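Local coordinates for BspA (BspA_V) (Streptococcus agalactiae serotype III, PDB 5DZ8), which is a cell wall-anchored adhesin of the antigen I/II family that probably mediates bacterial attachment, represented here by its variable domain, at residues F109-N114 / F119-N124. Residues are numbered along the deposited sequence; the frame is centred on the assembly and turned at random.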
loop_
_atom_site.group_PDB
_atom_site.type_symbol
_atom_site.label_atom_id
_atom_site.label_comp_id
_atom_site.label_asym_id
_atom_site.label_seq_id
_atom_site.Cartn_x
_atom_site.Cartn_y
_atom_site.Cartn_z
ATOM N N PHE A 109 -0.172 -3.771 -15.252
ATOM C CA PHE A 109 -1.189 -2.740 -15.241
ATOM C C PHE A 109 -1.336 -2.363 -13.788
ATOM O O PHE A 109 -1.294 -3.220 -12.887
ATOM C CB PHE A 109 -2.526 -3.281 -15.845
ATOM C CG PHE A 109 -3.696 -2.365 -15.649
ATOM C CD1 PHE A 109 -3.825 -1.197 -16.423
ATOM C CD2 PHE A 109 -4.674 -2.639 -14.657
ATOM C CE1 PHE A 109 -4.916 -0.349 -16.240
ATOM C CE2 PHE A 109 -5.756 -1.784 -14.467
ATOM C CZ PHE A 109 -5.880 -0.628 -15.244
ATOM N N GLU A 110 -1.522 -1.089 -13.574
ATOM C CA GLU A 110 -1.723 -0.537 -12.250
ATOM C C GLU A 110 -2.651 0.646 -12.334
ATOM O O GLU A 110 -2.487 1.499 -13.160
ATOM C CB GLU A 110 -0.406 -0.098 -11.645
ATOM C CG GLU A 110 -0.593 0.343 -10.206
ATOM C CD GLU A 110 0.716 0.479 -9.429
ATOM O OE1 GLU A 110 1.674 -0.342 -9.566
ATOM O OE2 GLU A 110 0.761 1.435 -8.665
ATOM N N LYS A 111 -3.615 0.700 -11.442
ATOM C CA LYS A 111 -4.540 1.795 -11.401
ATOM C C LYS A 111 -4.911 2.087 -9.965
ATOM O O LYS A 111 -5.509 1.246 -9.261
ATOM C CB LYS A 111 -5.777 1.402 -12.170
ATOM C CG LYS A 111 -6.877 2.438 -12.166
ATOM C CD LYS A 111 -6.566 3.636 -13.059
ATOM C CE LYS A 111 -7.747 4.596 -12.935
ATOM N NZ LYS A 111 -7.663 5.629 -13.961
ATOM N N ALA A 112 -4.563 3.299 -9.553
ATOM C CA ALA A 112 -4.829 3.783 -8.231
ATOM C C ALA A 112 -6.003 4.754 -8.373
ATOM O O ALA A 112 -6.019 5.559 -9.292
ATOM C CB ALA A 112 -3.600 4.486 -7.716
ATOM N N HIS A 113 -6.994 4.654 -7.499
ATOM C CA HIS A 113 -8.183 5.496 -7.603
ATOM C C HIS A 113 -8.914 5.477 -6.260
ATOM O O HIS A 113 -8.622 4.610 -5.409
ATOM C CB HIS A 113 -9.104 5.033 -8.778
ATOM C CG HIS A 113 -9.705 3.672 -8.584
ATOM N ND1 HIS A 113 -11.028 3.472 -8.256
ATOM C CD2 HIS A 113 -9.155 2.442 -8.656
ATOM C CE1 HIS A 113 -11.278 2.186 -8.168
ATOM N NE2 HIS A 113 -10.154 1.535 -8.389
ATOM N N ASN A 114 -9.847 6.417 -6.084
ATOM C CA ASN A 114 -10.592 6.613 -4.836
ATOM C C ASN A 114 -11.962 5.914 -4.805
ATOM O O ASN A 114 -12.703 6.006 -3.815
ATOM C CB ASN A 114 -10.798 8.091 -4.564
ATOM C CG ASN A 114 -11.699 8.765 -5.601
ATOM O OD1 ASN A 114 -12.548 8.130 -6.266
ATOM N ND2 ASN A 114 -11.485 10.048 -5.779
ATOM N N PHE A 119 -14.845 4.448 -14.652
ATOM C CA PHE A 119 -13.886 4.534 -15.765
ATOM C C PHE A 119 -13.723 3.204 -16.451
ATOM O O PHE A 119 -14.160 2.146 -15.949
ATOM C CB PHE A 119 -12.518 5.022 -15.282
ATOM C CG PHE A 119 -11.871 4.081 -14.283
ATOM C CD1 PHE A 119 -11.228 2.898 -14.702
ATOM C CD2 PHE A 119 -12.007 4.309 -12.908
ATOM C CE1 PHE A 119 -10.663 2.029 -13.773
ATOM C CE2 PHE A 119 -11.465 3.424 -11.993
ATOM C CZ PHE A 119 -10.776 2.301 -12.427
ATOM N N ALA A 120 -13.011 3.260 -17.581
ATOM C CA ALA A 120 -12.582 2.072 -18.290
ATOM C C ALA A 120 -11.187 2.253 -18.846
ATOM O O ALA A 120 -10.913 3.225 -19.529
ATOM C CB ALA A 120 -13.554 1.753 -19.412
ATOM N N GLU A 121 -10.315 1.312 -18.559
ATOM C CA GLU A 121 -8.972 1.324 -19.068
ATOM C C GLU A 121 -8.805 0.144 -19.992
ATOM O O GLU A 121 -9.231 -0.983 -19.682
ATOM C CB GLU A 121 -7.987 1.088 -17.931
ATOM C CG GLU A 121 -8.074 2.084 -16.795
ATOM C CD GLU A 121 -7.712 3.504 -17.228
ATOM O OE1 GLU A 121 -6.940 3.645 -18.185
ATOM O OE2 GLU A 121 -8.208 4.477 -16.613
ATOM N N THR A 122 -8.119 0.396 -21.077
ATOM C CA THR A 122 -7.796 -0.575 -22.063
ATOM C C THR A 122 -6.387 -1.077 -21.859
ATOM O O THR A 122 -5.456 -0.318 -21.863
ATOM C CB THR A 122 -7.901 0.021 -23.487
ATOM O OG1 THR A 122 -9.269 0.327 -23.743
ATOM C CG2 THR A 122 -7.443 -0.984 -24.525
ATOM N N LEU A 123 -6.238 -2.381 -21.770
ATOM C CA LEU A 123 -4.932 -2.988 -21.615
ATOM C C LEU A 123 -4.467 -3.563 -22.942
ATOM O O LEU A 123 -3.411 -3.226 -23.417
ATOM C CB LEU A 123 -5.016 -4.121 -20.586
ATOM C CG LEU A 123 -5.052 -3.763 -19.097
ATOM C CD1 LEU A 123 -6.352 -3.185 -18.692
ATOM C CD2 LEU A 123 -4.847 -5.010 -18.279
ATOM N N ASN A 124 -5.263 -4.472 -23.520
ATOM C CA ASN A 124 -4.884 -5.237 -24.700
ATOM C C ASN A 124 -3.502 -5.856 -24.607
ATOM O O ASN A 124 -2.741 -5.784 -25.527
ATOM C CB ASN A 124 -5.065 -4.395 -25.965
ATOM C CG ASN A 124 -6.511 -4.072 -26.242
ATOM O OD1 ASN A 124 -7.436 -4.745 -25.766
ATOM N ND2 ASN A 124 -6.730 -3.022 -27.013
#
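K111 NZ donates a hydrogen bond of 2.9 Å to E121 OE2, and the pair forms a salt bridge. The amine reaches OE2 from above the carboxylate, 45° out of its plane. The same amine takes part in a cation-pi contact: NZ lies 4.5 Å from the centroid of the F119 ring, nearly on the ring normal. K111 CE sits over that face too, 3.9 Å from the centroid, as a CH-pi contact. The lysine chain bends at chi2 and then runs extended across the ring; the lysine and phenylalanine side chains lie alongside each other, pointing opposite ways.

F119 also uses its edge. Its CE2 points onto one face of the H113 imidazole, 3.8 Å from H113 CG, in a T-shaped stack with planes at 79°. The H113 ring also meets Y83.

At the other end, L123 CD1 lies over the centre of the F109 ring, 4.0 Å from its centroid, as a CH-pi contact. L123 CD2 meets F109 CB at 3.8 Å. F109 CG is anti to the backbone N (chi1 170°), and the ring extends toward 119-124, where CZ also touches CB and CG of E121.

The two strand segments run antiparallel, with axes 9.5 Å apart at closest approach. No backbone hydrogen bond joins them. They belong to different sheets: 109-113 pairs with strand 94-101, and 119-124 with 69-85. Each lies on an outermost strand of its sheet within this chain. The contact is therefore a face-to-face meeting of two sheets in the variable domain, joined by a short connection after N114.

One lysine thus serves two partners. Its positive charge is probably stabilised by both the carboxylate and the ring face, while its methylenes and the flanking aromatic and leucine contacts supply apolar cohesion between the sheets.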